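Local structure of putative DD-carboxypeptidase TP_0574 (Treponema pallidum, 1O75) at residues E72-K77 / I147-V152; S227-S232 / C296-G301; P371-D376 / A388-G393. The protein binds penicillin and has zinc-stimulated carboxypeptidase activity, possibly as a D,D-carboxypeptidase that limits peptidoglycan cross-linking. The protein carries 2 engineered substitutions. All coordinates share one frame; numbering follows the deposited sequence.

Contact 1 (E72-K77 / I147-V152); sequences EVLGEK and ITNVKV. With XE (xenon), chain G.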
# COMPACT_ATOMS: atom_id res chain seq x y z
N GLU B 72 -0.42 23.61 13.83
CA GLU B 72 0.64 24.59 13.64
C GLU B 72 1.84 23.81 13.16
O GLU B 72 2.08 22.67 13.60
CB GLU B 72 1.03 25.31 14.95
CG GLU B 72 -0.00 26.27 15.48
CD GLU B 72 0.45 26.91 16.78
OE1 GLU B 72 0.72 26.18 17.76
OE2 GLU B 72 0.56 28.15 16.82
N VAL B 73 2.61 24.39 12.25
CA VAL B 73 3.80 23.74 11.76
C VAL B 73 4.97 24.69 11.93
O VAL B 73 4.81 25.92 11.88
CB VAL B 73 3.68 23.33 10.26
CG1 VAL B 73 2.64 22.22 10.12
CG2 VAL B 73 3.27 24.51 9.42
N LEU B 74 6.13 24.11 12.18
CA LEU B 74 7.38 24.85 12.34
C LEU B 74 8.28 24.40 11.20
O LEU B 74 8.36 23.20 10.90
CB LEU B 74 8.04 24.46 13.66
CG LEU B 74 9.40 25.12 13.94
CD1 LEU B 74 9.15 26.57 14.33
CD2 LEU B 74 10.13 24.38 15.07
N GLY B 75 8.97 25.35 10.58
CA GLY B 75 9.87 25.01 9.49
C GLY B 75 11.18 25.78 9.51
O GLY B 75 11.27 26.83 10.17
N GLU B 76 12.19 25.26 8.81
CA GLU B 76 13.50 25.90 8.74
C GLU B 76 13.68 26.53 7.37
O GLU B 76 13.29 25.95 6.34
CB GLU B 76 14.62 24.89 8.96
CG GLU B 76 14.49 24.10 10.22
CD GLU B 76 15.61 23.11 10.40
OE1 GLU B 76 16.15 22.61 9.38
OE2 GLU B 76 15.95 22.82 11.55
N LYS B 77 14.29 27.71 7.35
CA LYS B 77 14.50 28.41 6.09
C LYS B 77 15.23 27.56 5.06
O LYS B 77 16.25 26.93 5.35
CB LYS B 77 15.30 29.70 6.30
CG LYS B 77 15.43 30.52 5.01
CD LYS B 77 16.47 31.61 5.17
CE LYS B 77 16.74 32.34 3.87
NZ LYS B 77 17.91 33.27 4.03
N ILE B 147 9.20 22.07 6.56
CA ILE B 147 8.51 21.62 7.77
C ILE B 147 9.38 20.70 8.62
O ILE B 147 9.98 19.76 8.11
CB ILE B 147 7.19 20.90 7.40
CG1 ILE B 147 6.23 21.92 6.80
CG2 ILE B 147 6.58 20.21 8.66
CD1 ILE B 147 4.98 21.33 6.15
N THR B 148 9.49 20.99 9.91
CA THR B 148 10.27 20.13 10.79
C THR B 148 9.47 19.62 12.01
O THR B 148 9.81 18.59 12.60
CB THR B 148 11.52 20.83 11.33
OG1 THR B 148 11.13 22.03 12.02
CG2 THR B 148 12.48 21.17 10.19
N ASN B 149 8.42 20.35 12.38
CA ASN B 149 7.60 19.97 13.52
C ASN B 149 6.15 20.33 13.27
O ASN B 149 5.86 21.25 12.51
CB ASN B 149 8.04 20.69 14.80
CG ASN B 149 9.46 20.37 15.19
OD1 ASN B 149 9.71 19.43 15.95
ND2 ASN B 149 10.41 21.14 14.65
N VAL B 150 5.25 19.61 13.93
CA VAL B 150 3.83 19.87 13.81
C VAL B 150 3.25 19.79 15.21
O VAL B 150 3.68 18.98 16.03
CB VAL B 150 3.14 18.84 12.90
CG1 VAL B 150 1.66 19.16 12.79
CG2 VAL B 150 3.79 18.87 11.50
N LYS B 151 2.27 20.63 15.47
CA LYS B 151 1.63 20.66 16.78
C LYS B 151 0.14 20.69 16.50
O LYS B 151 -0.34 21.57 15.78
CB LYS B 151 2.07 21.91 17.55
CG LYS B 151 1.50 22.05 18.94
CD LYS B 151 2.11 23.25 19.67
CE LYS B 151 1.23 23.69 20.84
NZ LYS B 151 1.76 24.91 21.55
N VAL B 152 -0.59 19.70 17.02
CA VAL B 152 -2.03 19.62 16.83
C VAL B 152 -2.73 19.85 18.18
O VAL B 152 -2.46 19.12 19.14
CB VAL B 152 -2.40 18.25 16.26
CG1 VAL B 152 -3.87 18.24 15.83
CG2 VAL B 152 -1.48 17.93 15.06
XE XE G . 4.96 23.44 15.77
O HOH W 1 13.49 22.88 13.25

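Contact 2 (S227-S232 / C296-G301); sequences SDAEAS and CGINYG. With XE (xenon), chain F.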
# COMPACT_ATOMS: atom_id res chain seq x y z
N SER B 227 3.56 1.77 18.99
CA SER B 227 2.33 1.12 19.42
C SER B 227 2.56 -0.30 19.95
O SER B 227 3.32 -1.08 19.38
CB SER B 227 1.31 1.05 18.26
OG SER B 227 0.81 2.33 17.93
N ASP B 228 1.93 -0.63 21.07
CA ASP B 228 1.99 -1.99 21.61
C ASP B 228 1.10 -2.87 20.74
O ASP B 228 1.39 -4.06 20.51
CB ASP B 228 1.48 -2.00 23.05
CG ASP B 228 2.52 -1.49 24.02
OD1 ASP B 228 3.70 -1.81 23.76
OD2 ASP B 228 2.18 -0.79 24.98
N ALA B 229 0.02 -2.28 20.24
CA ALA B 229 -0.91 -2.99 19.39
C ALA B 229 -1.66 -1.99 18.54
O ALA B 229 -1.82 -0.84 18.93
CB ALA B 229 -1.91 -3.81 20.25
N GLU B 230 -2.14 -2.44 17.40
CA GLU B 230 -2.83 -1.55 16.49
C GLU B 230 -3.92 -2.29 15.74
O GLU B 230 -3.79 -3.48 15.46
CB GLU B 230 -1.79 -0.95 15.54
CG GLU B 230 -2.36 -0.15 14.40
CD GLU B 230 -2.69 -1.02 13.18
OE1 GLU B 230 -3.08 -0.46 12.13
OE2 GLU B 230 -2.55 -2.27 13.28
N ALA B 231 -5.01 -1.58 15.44
CA ALA B 231 -6.11 -2.19 14.70
C ALA B 231 -6.31 -1.39 13.43
O ALA B 231 -6.27 -0.15 13.46
CB ALA B 231 -7.40 -2.17 15.53
N SER B 232 -6.48 -2.09 12.32
CA SER B 232 -6.70 -1.48 11.02
C SER B 232 -8.14 -1.74 10.65
O SER B 232 -8.50 -2.88 10.32
CB SER B 232 -5.79 -2.10 9.97
OG SER B 232 -4.47 -1.64 10.15
N CYS B 296 -5.96 2.51 14.38
CA CYS B 296 -6.02 2.96 15.77
C CYS B 296 -4.98 2.17 16.53
O CYS B 296 -4.96 0.95 16.43
CB CYS B 296 -7.39 2.63 16.38
SG CYS B 296 -8.74 3.35 15.50
N GLY B 297 -4.13 2.85 17.29
CA GLY B 297 -3.13 2.14 18.04
C GLY B 297 -3.14 2.51 19.51
O GLY B 297 -3.78 3.49 19.91
N ILE B 298 -2.41 1.75 20.31
CA ILE B 298 -2.37 2.06 21.73
C ILE B 298 -1.01 1.67 22.29
O ILE B 298 -0.37 0.75 21.81
CB ILE B 298 -3.49 1.30 22.48
CG1 ILE B 298 -3.62 1.81 23.92
CG2 ILE B 298 -3.21 -0.23 22.48
CD1 ILE B 298 -4.79 1.17 24.68
N ASN B 299 -0.56 2.42 23.28
CA ASN B 299 0.68 2.08 23.97
C ASN B 299 0.25 2.06 25.43
O ASN B 299 -0.11 3.08 25.98
CB ASN B 299 1.78 3.13 23.78
CG ASN B 299 3.07 2.73 24.48
OD1 ASN B 299 3.11 2.64 25.71
ND2 ASN B 299 4.12 2.47 23.70
N TYR B 300 0.29 0.88 26.04
CA TYR B 300 -0.18 0.74 27.42
C TYR B 300 0.52 1.65 28.42
O TYR B 300 0.01 1.91 29.50
CB TYR B 300 -0.05 -0.72 27.86
CG TYR B 300 -0.73 -1.68 26.90
CD1 TYR B 300 -0.07 -2.84 26.46
CD2 TYR B 300 -2.03 -1.42 26.42
CE1 TYR B 300 -0.69 -3.72 25.57
CE2 TYR B 300 -2.66 -2.30 25.54
CZ TYR B 300 -1.98 -3.45 25.12
OH TYR B 300 -2.60 -4.33 24.26
N GLY B 301 1.70 2.15 28.04
CA GLY B 301 2.44 3.01 28.95
C GLY B 301 2.16 4.49 28.88
O GLY B 301 2.73 5.25 29.66
XE XE F . -6.32 0.45 19.51

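Contact 3 (P371-D376 / A388-G393); sequences PKLVSD and ADFTPG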
# COMPACT_ATOMS: atom_id res chain seq x y z
N PRO B 371 12.03 -7.10 -0.31
CA PRO B 371 10.79 -7.88 -0.37
C PRO B 371 10.98 -9.13 0.50
O PRO B 371 12.11 -9.56 0.71
CB PRO B 371 10.67 -8.24 -1.85
CG PRO B 371 11.38 -7.11 -2.53
CD PRO B 371 12.59 -6.91 -1.66
N LYS B 372 9.89 -9.70 0.98
CA LYS B 372 9.95 -10.89 1.83
C LYS B 372 10.47 -12.10 1.08
O LYS B 372 10.09 -12.34 -0.07
CB LYS B 372 8.56 -11.23 2.38
CG LYS B 372 8.03 -10.25 3.42
CD LYS B 372 6.60 -10.59 3.82
CE LYS B 372 6.05 -9.57 4.81
NZ LYS B 372 4.60 -9.78 5.09
N LEU B 373 11.35 -12.86 1.73
CA LEU B 373 11.88 -14.08 1.14
C LEU B 373 10.96 -15.21 1.58
O LEU B 373 10.74 -16.18 0.87
CB LEU B 373 13.29 -14.37 1.64
CG LEU B 373 14.38 -13.31 1.47
CD1 LEU B 373 15.73 -13.97 1.73
CD2 LEU B 373 14.36 -12.72 0.06
N VAL B 374 10.41 -15.04 2.78
CA VAL B 374 9.51 -16.01 3.39
C VAL B 374 8.24 -15.30 3.85
O VAL B 374 8.31 -14.31 4.58
CB VAL B 374 10.20 -16.67 4.61
CG1 VAL B 374 9.24 -17.58 5.34
CG2 VAL B 374 11.43 -17.45 4.15
N SER B 375 7.08 -15.78 3.40
CA SER B 375 5.81 -15.18 3.79
C SER B 375 4.89 -16.17 4.47
O SER B 375 4.51 -17.18 3.88
CB SER B 375 5.07 -14.60 2.59
OG SER B 375 5.59 -13.33 2.24
N ASP B 376 4.53 -15.87 5.71
CA ASP B 376 3.62 -16.69 6.50
C ASP B 376 3.90 -18.19 6.41
O ASP B 376 3.01 -18.98 6.12
CB ASP B 376 2.19 -16.42 6.05
CG ASP B 376 1.18 -16.84 7.08
OD1 ASP B 376 1.41 -16.53 8.27
OD2 ASP B 376 0.17 -17.47 6.70
N ALA B 388 13.95 -20.80 0.63
CA ALA B 388 14.75 -19.60 0.50
C ALA B 388 16.20 -19.84 0.91
O ALA B 388 16.50 -20.71 1.72
CB ALA B 388 14.14 -18.47 1.33
N ASP B 389 17.08 -19.04 0.33
CA ASP B 389 18.50 -19.13 0.62
C ASP B 389 18.89 -17.86 1.35
O ASP B 389 18.78 -16.76 0.80
CB ASP B 389 19.29 -19.26 -0.68
CG ASP B 389 19.08 -20.59 -1.36
OD1 ASP B 389 19.62 -21.61 -0.86
OD2 ASP B 389 18.36 -20.63 -2.39
N PHE B 390 19.34 -18.00 2.58
CA PHE B 390 19.73 -16.85 3.37
C PHE B 390 21.20 -16.52 3.15
O PHE B 390 22.09 -17.30 3.48
CB PHE B 390 19.44 -17.11 4.85
CG PHE B 390 17.99 -17.39 5.14
CD1 PHE B 390 17.01 -16.43 4.90
CD2 PHE B 390 17.59 -18.64 5.61
CE1 PHE B 390 15.66 -16.70 5.12
CE2 PHE B 390 16.24 -18.93 5.84
CZ PHE B 390 15.27 -17.95 5.59
N THR B 391 21.44 -15.34 2.57
CA THR B 391 22.78 -14.87 2.28
C THR B 391 23.61 -14.70 3.56
O THR B 391 23.35 -13.81 4.37
CB THR B 391 22.74 -13.50 1.56
OG1 THR B 391 21.95 -13.61 0.37
CG2 THR B 391 24.15 -13.05 1.20
N PRO B 392 24.62 -15.58 3.75
CA PRO B 392 25.48 -15.50 4.93
C PRO B 392 26.01 -14.08 5.12
O PRO B 392 26.33 -13.39 4.15
CB PRO B 392 26.58 -16.51 4.62
CG PRO B 392 25.82 -17.58 3.89
CD PRO B 392 24.95 -16.77 2.94
N GLY B 393 26.09 -13.65 6.37
CA GLY B 393 26.57 -12.31 6.66
C GLY B 393 25.46 -11.27 6.58
O GLY B 393 25.64 -10.14 7.04

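Contact 1 (E72-K77 / I147-V152)
Two long antiparallel strands meet here, and their ladder is broken by a classic beta bulge: Thr148 and Asn149 together face Leu74. On the Glu72 side of the break, Glu72 and Lys151 form a hydrogen-bonded pair through both backbone N-H groups, each lying in the plane of the carbonyl it meets. At the bulge Leu74 O takes two donors. Thr148 N reaches Leu74 O at 2.7 Å in an almost straight bond (177° at the hydrogen), while Asn149 N meets the same Leu74 O on a lone pair at 3.2 Å. The opposite exchange, from Leu74 N to Asn149 O, has its donor above the carbonyl plane.

Leu74 shows best how the face it shares with Glu72, Asn149 and Lys151 is built. Leu74 CB stands 3.9 Å from a bound xenon and just as near to Asn149 CB. With CG anti to the backbone N (chi1 178°), the chain runs alongside that of Asn149, and Leu74 CG comes 4.0 Å from Thr148 OG1. At the tip, Leu74 CD2 rests 3.3 Å from Asn149 ND2, a methyl against an amide nitrogen. Met104, on the neighbouring strand 101-114, also touches this leucine and completes the xenon pocket with Glu72 and Lys151.

Val73 and Val150 lie side by side on the other face, where both touch Ala62 of helix 60-65. Glu72 and Lys151 also run together, yet OE1 and NZ stay beyond salt-bridge range, and OE1 is hydrogen-bonded to His153. Past the bulge, Glu76 crosses Thr148 at about a right angle, Glu76 CG meeting the Thr148 CG2 methyl at 3.6 Å; the carboxylate bonds to Thr97 and to Ser387 of the second subunit. A water donates to Glu76 OE2 and sits 2.8 Å from Thr148 OG1.

Contact 2 (S227-S232 / C296-G301)
Backbone hydrogen bonds do most of the joining between 229-232 and 296-298, the two middle strands of a four-stranded antiparallel sheet. Ala231 and Cys296 exchange a matched pair, Ala231 N reaching Cys296 O at 2.7 Å. Farther along, Ile298 N donates to Ala229 O, but Ile298 O receives Asp228 N at 2.8 Å and, weakly, Ala229 N as well: a classic beta bulge where strand 293-298 ends and strand 229-237 begins.

Side-chain polar bonds finish this end. Asp228 OD2 accepts Tyr300 N at 2.7 Å through its anti lone pair, and Asn299 OD1 takes Gly301 N in an Asx turn while its ND2 donates to Gly226 O.

Packing is of two kinds. Asp228 CB lies over one face of the Tyr300 ring, 4.1 Å from its centroid, in a CH-pi contact, with carboxylate and ring planes 27° apart. On the face carrying Ala229, Ala231, Cys296 and Ile298, a xenon lies 3.4 Å from Cys296 O, in a pocket completed by Tyr260 and Phe331 of the facing sheet.

Asp228 thus grips the end of strand 293-298 by its backbone N and the following turn by its carboxylate, whose ionised form the N-H donated by Tyr300 would favour.

Contact 3 (P371-D376 / A388-G393)
At the edge of the C-terminal domain, strand 372-378 turns a corner through a classic beta bulge in which Leu373 and Val374 both face Val365 of strand 362-367. The bulge brings these two neighbours to bear on the loop 388-393, which leads into strand 396-401. No hydrogen bond links the two segments; the side-chain packing is apolar.

Val374 and Phe390 cross at about a right angle. Val374 has CG1 anti to the backbone N (chi1 174°), so its other methyl, Val374 CG2, sits beside that N and serves both partners in the loop, 4.0 Å from Ala388 CB and 4.1 Å from Phe390 CZ. Phe390, with CG anti to its carbonyl carbon (chi1 -59°), brings the ring back so that its far end reaches the bulge. Tyr396 packs against that ring edge-to-face, and its hydroxyl accepts Thr391 N; Phe390 touches Val365 too.

Ala388 points its methyl at the bulge, where it also meets the stem of Leu373, CB to CB at 4.2 Å. Leu373 has CG anti to its carbonyl carbon (chi1 -56°), and it packs on Phe225 of the second subunit as well, so that one residue serves the domain and the dimer of the crystal. Of the two methyls, Leu373 CD1 lies 4.2 Å from Phe390 CD1 and equally far from Asp389 O.

The three contacts follow one another along the chain without touching. Contacts 1 and 2 lie in different domain families, with centres about 25 Å apart and nearest atoms about 15 Å apart, and each lines its own xenon site. Contact 3, with no xenon, is about 28 Å from contact 2 and 40 Å from contact 1, centre to centre, though the nearest atoms of contacts 2 and 3 are only about 13 Å apart. In contact 2 the Glu230 side chain lies about 11 Å from a bound sulfated glucose, 2,3-di-O-sulfo-alpha-D-glucopyranose. Across the crystal dimer, contacts 1 and 3 each meet a residue close in sequence to another contact of the second subunit.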